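Local structure of muramidase (Sodiomyces alcalophilus, 6ZM8) at residues Val133-Thr138 and Trp158-Ala163; Ala58-Gln63 and Gly92-Glu97; Arg150-Cys155 and Asn171-Tyr176. The protein probably cleaves the glycan strands of bacterial peptidoglycan as a fungal lysozyme (muramidase) of glycoside hydrolase family 25. All coordinates share one frame; numbering follows the deposited sequence. Where two conformers were deposited one is given.

Interaction 1: Val133-Thr138 and Trp158-Ala163; sequences VIYTTT and WIARYA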
loop_
_atom_site.group_PDB
_atom_site.type_symbol
_atom_site.label_atom_id
_atom_site.label_comp_id
_atom_site.label_asym_id
_atom_site.label_seq_id
_atom_site.Cartn_x
_atom_site.Cartn_y
_atom_site.Cartn_z
ATOM N N VAL A 133 -0.623 -5.922 -1.229
ATOM C CA VAL A 133 0.123 -5.539 -0.042
ATOM C C VAL A 133 -0.851 -4.960 0.987
ATOM O O VAL A 133 -1.844 -4.318 0.607
ATOM C CB VAL A 133 1.174 -4.495 -0.485
ATOM C CG1 VAL A 133 1.835 -3.764 0.677
ATOM C CG2 VAL A 133 2.237 -5.170 -1.351
ATOM N N ILE A 134 -0.580 -5.191 2.272
ATOM C CA ILE A 134 -1.340 -4.546 3.342
ATOM C C ILE A 134 -0.439 -3.518 4.020
ATOM O O ILE A 134 0.619 -3.881 4.556
ATOM C CB ILE A 134 -1.872 -5.570 4.348
ATOM C CG1 ILE A 134 -2.986 -6.386 3.699
ATOM C CG2 ILE A 134 -2.352 -4.884 5.640
ATOM C CD1 ILE A 134 -3.481 -7.555 4.534
ATOM N N TYR A 135 -0.891 -2.254 4.001
ATOM C CA TYR A 135 -0.252 -1.163 4.750
ATOM C C TYR A 135 -1.064 -0.942 6.022
ATOM O O TYR A 135 -2.279 -0.716 5.962
ATOM C CB TYR A 135 -0.225 0.116 3.923
ATOM C CG TYR A 135 0.216 1.341 4.719
ATOM C CD1 TYR A 135 -0.701 2.078 5.468
ATOM C CD2 TYR A 135 1.534 1.770 4.712
ATOM C CE1 TYR A 135 -0.321 3.194 6.176
ATOM C CE2 TYR A 135 1.935 2.916 5.391
ATOM C CZ TYR A 135 0.994 3.643 6.133
ATOM O OH TYR A 135 1.318 4.792 6.796
ATOM N N THR A 136 -0.378 -0.995 7.154
ATOM C CA THR A 136 -1.040 -0.757 8.432
ATOM C C THR A 136 0.027 -0.399 9.474
ATOM O O THR A 136 1.210 -0.251 9.167
ATOM C CB THR A 136 -1.887 -1.996 8.830
ATOM O OG1 THR A 136 -2.817 -1.624 9.853
ATOM C CG2 THR A 136 -1.057 -3.177 9.277
ATOM N N THR A 137 -0.439 -0.270 10.726
ATOM C CA THR A 137 0.435 -0.150 11.872
ATOM C C THR A 137 0.132 -1.291 12.826
ATOM O O THR A 137 -0.984 -1.811 12.880
ATOM C CB THR A 137 0.277 1.192 12.596
ATOM O OG1 THR A 137 -1.011 1.192 13.215
ATOM C CG2 THR A 137 0.447 2.366 11.652
ATOM N N THR A 138 1.134 -1.676 13.637
ATOM C CA THR A 138 0.904 -2.784 14.544
ATOM C C THR A 138 -0.183 -2.448 15.575
ATOM O O THR A 138 -1.007 -3.308 15.910
ATOM C CB THR A 138 2.213 -3.223 15.201
ATOM O OG1 THR A 138 3.044 -3.612 14.124
ATOM C CG2 THR A 138 2.015 -4.348 16.187
ATOM N N TRP A 158 3.396 -3.921 4.520
ATOM C CA TRP A 158 3.953 -2.566 4.437
ATOM C C TRP A 158 3.631 -1.910 5.794
ATOM O O TRP A 158 2.497 -1.515 6.047
ATOM C CB TRP A 158 3.347 -1.835 3.252
ATOM C CG TRP A 158 3.833 -0.450 3.014
ATOM C CD1 TRP A 158 4.826 0.241 3.643
ATOM C CD2 TRP A 158 3.299 0.436 2.012
ATOM N NE1 TRP A 158 4.936 1.519 3.109
ATOM C CE2 TRP A 158 4.000 1.657 2.115
ATOM C CE3 TRP A 158 2.245 0.324 1.094
ATOM C CZ2 TRP A 158 3.673 2.774 1.343
ATOM C CZ3 TRP A 158 1.894 1.438 0.343
ATOM C CH2 TRP A 158 2.609 2.645 0.474
ATOM N N ILE A 159 4.627 -1.906 6.672
ATOM C CA ILE A 159 4.413 -1.468 8.054
ATOM C C ILE A 159 4.863 -0.019 8.201
ATOM O O ILE A 159 5.909 0.350 7.659
ATOM C CB ILE A 159 5.151 -2.413 9.021
ATOM C CG1 ILE A 159 4.700 -2.241 10.468
ATOM C CG2 ILE A 159 6.676 -2.337 8.900
ATOM C CD1 ILE A 159 3.262 -2.644 10.707
ATOM N N ALA A 160 4.122 0.756 8.976
ATOM C CA ALA A 160 4.491 2.143 9.233
ATOM C C ALA A 160 4.922 2.305 10.701
ATOM O O ALA A 160 4.178 1.954 11.616
ATOM C CB ALA A 160 3.368 3.088 8.915
ATOM N N ARG A 161 6.103 2.905 10.879
ATOM C CA ARG A 161 6.577 3.287 12.216
ATOM C C ARG A 161 7.734 4.274 12.008
ATOM O O ARG A 161 8.777 3.888 11.457
ATOM C CB ARG A 161 7.060 2.106 13.037
ATOM C CG ARG A 161 7.428 2.523 14.462
ATOM C CD ARG A 161 8.130 1.449 15.233
ATOM N NE ARG A 161 8.240 1.792 16.620
ATOM C CZ ARG A 161 9.247 1.453 17.363
ATOM N NH1 ARG A 161 10.354 0.909 16.922
ATOM N NH2 ARG A 161 9.165 1.627 18.659
ATOM N N TYR A 162 7.551 5.501 12.439
ATOM C CA TYR A 162 8.571 6.534 12.199
ATOM C C TYR A 162 9.478 6.556 13.426
ATOM O O TYR A 162 9.243 7.269 14.410
ATOM C CB TYR A 162 7.952 7.901 11.914
ATOM C CG TYR A 162 6.965 7.930 10.779
ATOM C CD1 TYR A 162 6.831 6.871 9.856
ATOM C CD2 TYR A 162 6.129 9.005 10.634
ATOM C CE1 TYR A 162 5.876 6.911 8.866
ATOM C CE2 TYR A 162 5.162 9.055 9.646
ATOM C CZ TYR A 162 5.021 7.991 8.769
ATOM O OH TYR A 162 4.050 8.074 7.824
ATOM N N ALA A 163 10.489 5.698 13.377
ATOM C CA ALA A 163 11.372 5.423 14.495
ATOM C C ALA A 163 12.666 4.867 13.949
ATOM O O ALA A 163 12.782 4.552 12.765
ATOM C CB ALA A 163 10.758 4.443 15.481
HETATM O O HOH W 1 3.671 -0.231 13.395
#
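Tyr-135 meets Trp-158 edge to face on one side of a buried pair of parallel strands, 133-136 and 157-160, neighbours in the curled sheet of the chain. The short segments run 4.9 Å apart at 7°. Three backbone bonds hold the register: Trp-158 N gives to Ile-134 O, Thr-136 N to Trp-158 O, and Ala-160 N to Thr-136 O. Trp-158 O also takes a CA-H...O contact from Tyr-135 CA, 3.1 Å away. Tyr-135 and Trp-158 are paired in the register and leave the same sheet face; in both, CG is anti to the backbone N. The tyrosine ring stands at 78° to the five-membered ring of the indole, its CD2 over the face and 3.5 Å from Trp-158 CD2. The two strands, with helix 138-145 between them, form a beta-alpha-beta unit of the TIM-barrel-like fold of family 25. At the indole's edge Val-133 CG1 lies 3.6 Å from Trp-158 CB, while Trp-158 NE1 bonds to Asn-192 OD1 and the ring stacks on Tyr-28. An alanine in place of Trp-158 would probably open a gap beside the edge of Tyr-135, leave Tyr-28 without its stacking partner, and deprive Asn-192 OD1 of an N-H donor. Further along the tyrosine, OH packs on Ala-160 CB at 3.4 Å and is hydrogen-bonded to Gln-180, which also holds the hydroxyl of Tyr-162. On the opposite sheet face, which carries Thr-136 and Ile-159, the isoleucine CD1 reaches 3.6 Å from Thr-138 OG1, a hydroxyl bonded to Thr-168 O. A water joins the two segments, accepting from Thr-138 N and donating to Ala-160 O, both at 2.9 Å.

Interaction 2: Ala58-Gln63 and Gly92-Glu97; sequences AYHFAQ and GALDIE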
loop_
_atom_site.group_PDB
_atom_site.type_symbol
_atom_site.label_atom_id
_atom_site.label_comp_id
_atom_site.label_asym_id
_atom_site.label_seq_id
_atom_site.Cartn_x
_atom_site.Cartn_y
_atom_site.Cartn_z
ATOM N N ALA A 58 0.044 1.339 -6.872
ATOM C CA ALA A 58 -1.023 2.190 -6.395
ATOM C C ALA A 58 -1.484 1.730 -5.024
ATOM O O ALA A 58 -1.325 0.541 -4.675
ATOM C CB ALA A 58 -2.195 2.119 -7.358
ATOM N N TYR A 59 -2.128 2.626 -4.267
ATOM C CA TYR A 59 -2.758 2.218 -3.012
ATOM C C TYR A 59 -4.164 2.776 -2.892
ATOM O O TYR A 59 -4.553 3.789 -3.535
ATOM C CB TYR A 59 -1.890 2.510 -1.778
ATOM C CG TYR A 59 -1.725 3.949 -1.363
ATOM C CD1 TYR A 59 -2.628 4.567 -0.515
ATOM C CD2 TYR A 59 -0.603 4.684 -1.765
ATOM C CE1 TYR A 59 -2.427 5.862 -0.046
ATOM C CE2 TYR A 59 -0.383 5.988 -1.315
ATOM C CZ TYR A 59 -1.308 6.566 -0.442
ATOM O OH TYR A 59 -1.106 7.848 0.017
ATOM N N HIS A 60 -4.941 2.081 -2.056
ATOM C CA HIS A 60 -6.351 2.375 -1.795
ATOM C C HIS A 60 -6.524 2.653 -0.317
ATOM O O HIS A 60 -6.132 1.826 0.529
ATOM C CB HIS A 60 -7.181 1.108 -2.123
ATOM C CG HIS A 60 -8.627 1.298 -1.787
ATOM N ND1 HIS A 60 -9.456 2.059 -2.608
ATOM C CD2 HIS A 60 -9.327 0.883 -0.698
ATOM C CE1 HIS A 60 -10.637 2.058 -2.018
ATOM N NE2 HIS A 60 -10.595 1.387 -0.845
ATOM N N PHE A 61 -7.145 3.787 0.036
ATOM C CA PHE A 61 -7.465 4.070 1.433
ATOM C C PHE A 61 -8.812 3.433 1.783
ATOM O O PHE A 61 -9.879 3.847 1.284
ATOM C CB PHE A 61 -7.452 5.571 1.728
ATOM C CG PHE A 61 -7.525 5.840 3.217
ATOM C CD1 PHE A 61 -8.720 5.804 3.925
ATOM C CD2 PHE A 61 -6.365 6.022 3.927
ATOM C CE1 PHE A 61 -8.743 5.958 5.312
ATOM C CE2 PHE A 61 -6.387 6.202 5.295
ATOM C CZ PHE A 61 -7.571 6.167 5.994
ATOM N N ALA A 62 -8.757 2.405 2.630
ATOM C CA ALA A 62 -9.935 1.655 3.017
ATOM C C ALA A 62 -10.918 2.514 3.833
ATOM O O ALA A 62 -10.517 3.244 4.734
ATOM C CB ALA A 62 -9.534 0.486 3.881
ATOM N N GLN A 63 -12.202 2.292 3.543
ATOM C CA GLN A 63 -13.301 2.878 4.327
ATOM C C GLN A 63 -14.243 1.745 4.714
ATOM O O GLN A 63 -15.259 1.520 4.037
ATOM C CB GLN A 63 -13.999 3.990 3.534
ATOM C CG GLN A 63 -13.151 5.248 3.452
ATOM C CD GLN A 63 -13.081 6.038 4.754
ATOM O OE1 GLN A 63 -13.707 5.665 5.750
ATOM N NE2 GLN A 63 -12.316 7.128 4.729
ATOM N N GLY A 92 -1.108 -3.803 -5.968
ATOM C CA GLY A 92 -1.732 -2.704 -5.254
ATOM C C GLY A 92 -1.685 -2.945 -3.742
ATOM O O GLY A 92 -1.682 -4.096 -3.268
ATOM N N ALA A 93 -1.707 -1.836 -3.003
ATOM C CA ALA A 93 -1.694 -1.886 -1.550
ATOM C C ALA A 93 -3.014 -1.399 -0.972
ATOM O O ALA A 93 -3.589 -0.378 -1.397
ATOM C CB ALA A 93 -0.565 -1.033 -0.983
ATOM N N LEU A 94 -3.479 -2.135 0.048
ATOM C CA LEU A 94 -4.624 -1.770 0.868
ATOM C C LEU A 94 -4.090 -0.981 2.074
ATOM O O LEU A 94 -3.409 -1.553 2.930
ATOM C CB LEU A 94 -5.339 -3.027 1.338
ATOM C CG LEU A 94 -6.513 -2.772 2.283
ATOM C CD1 LEU A 94 -7.630 -1.986 1.599
ATOM C CD2 LEU A 94 -7.043 -4.087 2.821
ATOM N N ASP A 95 -4.421 0.318 2.134
ATOM C CA ASP A 95 -4.046 1.177 3.267
ATOM C C ASP A 95 -5.209 1.111 4.254
ATOM O O ASP A 95 -6.267 1.745 4.044
ATOM C CB ASP A 95 -3.786 2.573 2.723
ATOM C CG ASP A 95 -3.535 3.631 3.755
ATOM O OD1 ASP A 95 -3.608 3.311 4.958
ATOM O OD2 ASP A 95 -3.274 4.782 3.352
ATOM N N ILE A 96 -5.020 0.290 5.284
ATOM C CA ILE A 96 -6.055 -0.047 6.253
ATOM C C ILE A 96 -5.552 0.404 7.641
ATOM O O ILE A 96 -4.647 -0.217 8.227
ATOM C CB ILE A 96 -6.483 -1.526 6.142
ATOM C CG1 ILE A 96 -7.521 -1.905 7.183
ATOM C CG2 ILE A 96 -5.322 -2.514 6.207
ATOM C CD1 ILE A 96 -8.841 -1.198 7.068
ATOM N N GLU A 97 -6.084 1.529 8.096
ATOM C CA GLU A 97 -5.526 2.233 9.230
ATOM C C GLU A 97 -6.622 3.080 9.894
ATOM O O GLU A 97 -7.787 3.040 9.528
ATOM C CB GLU A 97 -4.356 3.139 8.780
ATOM C CG GLU A 97 -4.816 4.258 7.861
ATOM C CD GLU A 97 -3.681 5.244 7.583
ATOM O OE1 GLU A 97 -3.526 6.200 8.385
ATOM O OE2 GLU A 97 -2.993 5.115 6.575
HETATM O O HOH W 2 -7.957 2.723 6.206
#
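Phe-61 and Asp-95 are paired across two parallel strands of the TIM-barrel-like sheet, 55-61 and 93-95, which with helix 69-78 make a beta-alpha-beta unit. The phenylalanine ring and the carboxylate cross with their planes 72° apart, and Phe-61 CD2 lies 3.4 Å from Asp-95 OD2. With CG anti to the backbone N (chi1 174°), the aspartate runs beside Tyr-59, both pointing the same way from the same sheet face; its OD2 is 3.7 Å from Tyr-59 CE1. Glu-97, in the conformer described, comes to the far end of the phenylalanine at about a right angle, its CG 3.6 Å from Phe-61 CE2. In that conformer the two acids converge, Asp-95 OD1 and Glu-97 OE2 being 2.5 Å apart. Family 25 enzymes carry catalytic acids in an Asp-X-Glu motif near a strand end, and Asp-95, Ile-96 and Glu-97 are consistent with it. On the reverse face His-60 and Leu-94 lie side by side, with Leu-94 CD1 at the imidazole edge; the ring nitrogens bond to Thr-32 and Gln-72. Leu-94 CD1 also touches Ala-62 CB, which packs on Ile-96 CD1, and helix 110-128 covers these aliphatic groups through Ile-117, Phe-120 and Trp-116. Four backbone bonds fix the register: Ala-93 N to Ala-58 O, His-60 N to Ala-93 O, Asp-95 N to His-60 O, and Ala-62 N to Asp-95 O. Beside the last of these a water lies over one face of the Phe-61 ring, toward its rim, and accepts from Glu-97 N at 2.9 Å.

Interaction 3: Arg150-Cys155 and Asn171-Tyr176; sequences RFANRC and NGWGFY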
loop_
_atom_site.group_PDB
_atom_site.type_symbol
_atom_site.label_atom_id
_atom_site.label_comp_id
_atom_site.label_asym_id
_atom_site.label_seq_id
_atom_site.Cartn_x
_atom_site.Cartn_y
_atom_site.Cartn_z
ATOM N N ARG A 150 -4.353 -13.746 9.681
ATOM C CA ARG A 150 -5.026 -14.409 8.559
ATOM C C ARG A 150 -4.466 -14.069 7.198
ATOM O O ARG A 150 -4.715 -14.813 6.257
ATOM C CB ARG A 150 -6.528 -14.167 8.632
ATOM C CG ARG A 150 -7.045 -15.085 9.775
ATOM C CD ARG A 150 -8.500 -15.442 9.800
ATOM N NE ARG A 150 -9.149 -14.864 8.630
ATOM C CZ ARG A 150 -9.900 -15.453 7.713
ATOM N NH1 ARG A 150 -10.194 -16.759 7.745
ATOM N NH2 ARG A 150 -10.319 -14.667 6.730
ATOM N N PHE A 151 -3.771 -12.946 7.065
ATOM C CA PHE A 151 -3.355 -12.447 5.745
ATOM C C PHE A 151 -1.859 -12.599 5.516
ATOM O O PHE A 151 -1.420 -12.364 4.381
ATOM C CB PHE A 151 -3.760 -10.981 5.581
ATOM C CG PHE A 151 -5.229 -10.829 5.853
ATOM C CD1 PHE A 151 -6.179 -11.326 4.971
ATOM C CD2 PHE A 151 -5.665 -10.253 7.022
ATOM C CE1 PHE A 151 -7.528 -11.315 5.302
ATOM C CE2 PHE A 151 -7.027 -10.241 7.343
ATOM C CZ PHE A 151 -7.946 -10.766 6.483
ATOM N N ALA A 152 -1.072 -12.973 6.520
ATOM C CA ALA A 152 0.380 -12.874 6.404
ATOM C C ALA A 152 0.979 -13.801 5.349
ATOM O O ALA A 152 1.986 -13.451 4.731
ATOM C CB ALA A 152 1.031 -13.135 7.741
ATOM N N ASN A 153 0.345 -14.944 5.086
ATOM C CA ASN A 153 0.873 -15.917 4.106
ATOM C C ASN A 153 0.398 -15.636 2.667
ATOM O O ASN A 153 0.643 -16.410 1.739
ATOM C CB ASN A 153 0.409 -17.315 4.494
ATOM C CG ASN A 153 0.958 -18.378 3.585
ATOM O OD1 ASN A 153 2.173 -18.516 3.406
ATOM N ND2 ASN A 153 0.069 -19.161 3.025
ATOM N N ARG A 154 -0.326 -14.590 2.479
ATOM C CA ARG A 154 -0.686 -14.113 1.147
ATOM C C ARG A 154 -0.193 -12.697 0.848
ATOM O O ARG A 154 0.238 -12.414 -0.267
ATOM C CB ARG A 154 -2.213 -14.131 0.954
ATOM C CG ARG A 154 -2.780 -15.533 0.801
ATOM C CD ARG A 154 -4.301 -15.559 0.835
ATOM N NE ARG A 154 -4.772 -15.215 2.162
ATOM C CZ ARG A 154 -6.035 -14.860 2.448
ATOM N NH1 ARG A 154 -6.934 -14.787 1.463
ATOM N NH2 ARG A 154 -6.389 -14.600 3.681
ATOM N N CYS A 155 -0.349 -11.806 1.808
ATOM C CA CYS A 155 -0.241 -10.353 1.569
ATOM C C CYS A 155 1.052 -9.833 2.162
ATOM O O CYS A 155 1.214 -9.836 3.378
ATOM C CB CYS A 155 -1.394 -9.624 2.240
ATOM S SG CYS A 155 -3.008 -10.093 1.573
ATOM N N ASN A 171 0.908 -9.799 14.137
ATOM C CA ASN A 171 0.908 -11.262 14.222
ATOM C C ASN A 171 0.840 -11.915 12.847
ATOM O O ASN A 171 0.033 -11.536 11.993
ATOM C CB ASN A 171 -0.310 -11.659 15.055
ATOM C CG ASN A 171 -0.441 -13.129 15.365
ATOM O OD1 ASN A 171 0.557 -13.804 15.520
ATOM N ND2 ASN A 171 -1.660 -13.576 15.477
ATOM N N GLY A 172 1.703 -12.915 12.668
ATOM C CA GLY A 172 1.707 -13.718 11.448
ATOM C C GLY A 172 2.853 -13.403 10.520
ATOM O O GLY A 172 3.320 -14.280 9.791
ATOM N N TRP A 173 3.294 -12.146 10.479
ATOM C CA TRP A 173 4.361 -11.770 9.565
ATOM C C TRP A 173 5.727 -11.947 10.227
ATOM O O TRP A 173 6.003 -11.348 11.273
ATOM C CB TRP A 173 4.215 -10.314 9.103
ATOM C CG TRP A 173 3.188 -10.094 8.045
ATOM C CD1 TRP A 173 3.379 -10.316 6.708
ATOM C CD2 TRP A 173 1.847 -9.580 8.168
ATOM N NE1 TRP A 173 2.265 -9.957 5.997
ATOM C CE2 TRP A 173 1.317 -9.483 6.859
ATOM C CE3 TRP A 173 1.054 -9.161 9.252
ATOM C CZ2 TRP A 173 0.045 -8.967 6.608
ATOM C CZ3 TRP A 173 -0.212 -8.656 8.996
ATOM C CH2 TRP A 173 -0.701 -8.550 7.685
ATOM N N GLY A 174 6.596 -12.710 9.580
ATOM C CA GLY A 174 7.954 -12.870 10.074
ATOM C C GLY A 174 8.873 -11.726 9.714
ATOM O O GLY A 174 9.951 -11.600 10.286
ATOM N N PHE A 175 8.453 -10.896 8.762
ATOM C CA PHE A 175 9.297 -9.826 8.238
ATOM C C PHE A 175 8.389 -8.830 7.539
ATOM O O PHE A 175 7.304 -9.164 7.067
ATOM C CB PHE A 175 10.338 -10.351 7.238
ATOM C CG PHE A 175 9.753 -11.128 6.106
ATOM C CD1 PHE A 175 9.563 -12.508 6.227
ATOM C CD2 PHE A 175 9.366 -10.511 4.913
ATOM C CE1 PHE A 175 9.016 -13.230 5.181
ATOM C CE2 PHE A 175 8.795 -11.228 3.876
ATOM C CZ PHE A 175 8.638 -12.606 4.004
ATOM N N TYR A 176 8.870 -7.590 7.464
ATOM C CA TYR A 176 8.236 -6.585 6.629
ATOM C C TYR A 176 8.719 -6.756 5.179
ATOM O O TYR A 176 9.869 -7.143 4.950
ATOM C CB TYR A 176 8.477 -5.142 7.120
ATOM C CG TYR A 176 9.861 -4.531 6.901
ATOM C CD1 TYR A 176 10.179 -3.937 5.695
ATOM C CD2 TYR A 176 10.836 -4.481 7.902
ATOM C CE1 TYR A 176 11.391 -3.312 5.475
ATOM C CE2 TYR A 176 12.067 -3.884 7.695
ATOM C CZ TYR A 176 12.341 -3.276 6.476
ATOM O OH TYR A 176 13.512 -2.629 6.205
#
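Gly-172 and Trp-173 bring the loop between strands 157-160 and 178-182 against a turn of the loop 150-155, a loop-to-loop contact at the periphery of the TIM-barrel-like fold. Gly-172 comes first: its carbonyl O lies 3.3 Å from Ala-152 CB. Its backbone has a positive phi of 105°, at which a side chain would be jammed against the preceding carbonyl; one here would also point at Ala-152 and press on its methyl group. Trp-173 follows and carries most of the contact. Its CG stands anti to the carbonyl carbon, beside the backbone N (chi1 -78°), and the indole lies against the 150-155 turn. Ala-152 CB sits over the face of the five-membered ring in a CH-pi contact, 3.6 Å from the centroid and only 4° off the ring normal. Ala-152 CA comes over the same ring system, 3.5 Å from Trp-173 NE1. The turn that presents this alanine is tied by Phe-151 O, which accepts from both Arg-154 N and Cys-155 N. Beyond it, Phe-151 packs on helix 110-128, and Arg-150 and Arg-154 both make salt bridges to Glu-118 of that helix. The indole also touches Leu-157 of strand 157-160. At the ring edge the N-H is used as well: Trp-173 NE1 donates to Cys-155 O at 2.8 Å, with that oxygen in the indole plane.

In the fold
Interactions 1 and 2 are buried and belong to one sheet, since strands 133-136 and 93-95 are neighbours in it; Val-133 O and Leu-94 N are 2.8 Å apart, and Thr-136 OG1 lies 2.8 Å from Ile-96 O. Both rest on backbone hydrogen bonds between parallel strands, but interaction 1 sets an aromatic pair on its tyrosine face, whereas interaction 2 places two acids beside a phenylalanine. Tyr-135 bridges them, packing on Asp-95 and Glu-97. Interaction 3, farther out and partly buried, has no strand ladder: one indole supplies a CH-pi face and a single hydrogen bond. It adjoins interaction 1 where Ile-134 meets Phe-151 and Cys-155 and where Ile-159 meets Tyr-176, but does not touch interaction 2.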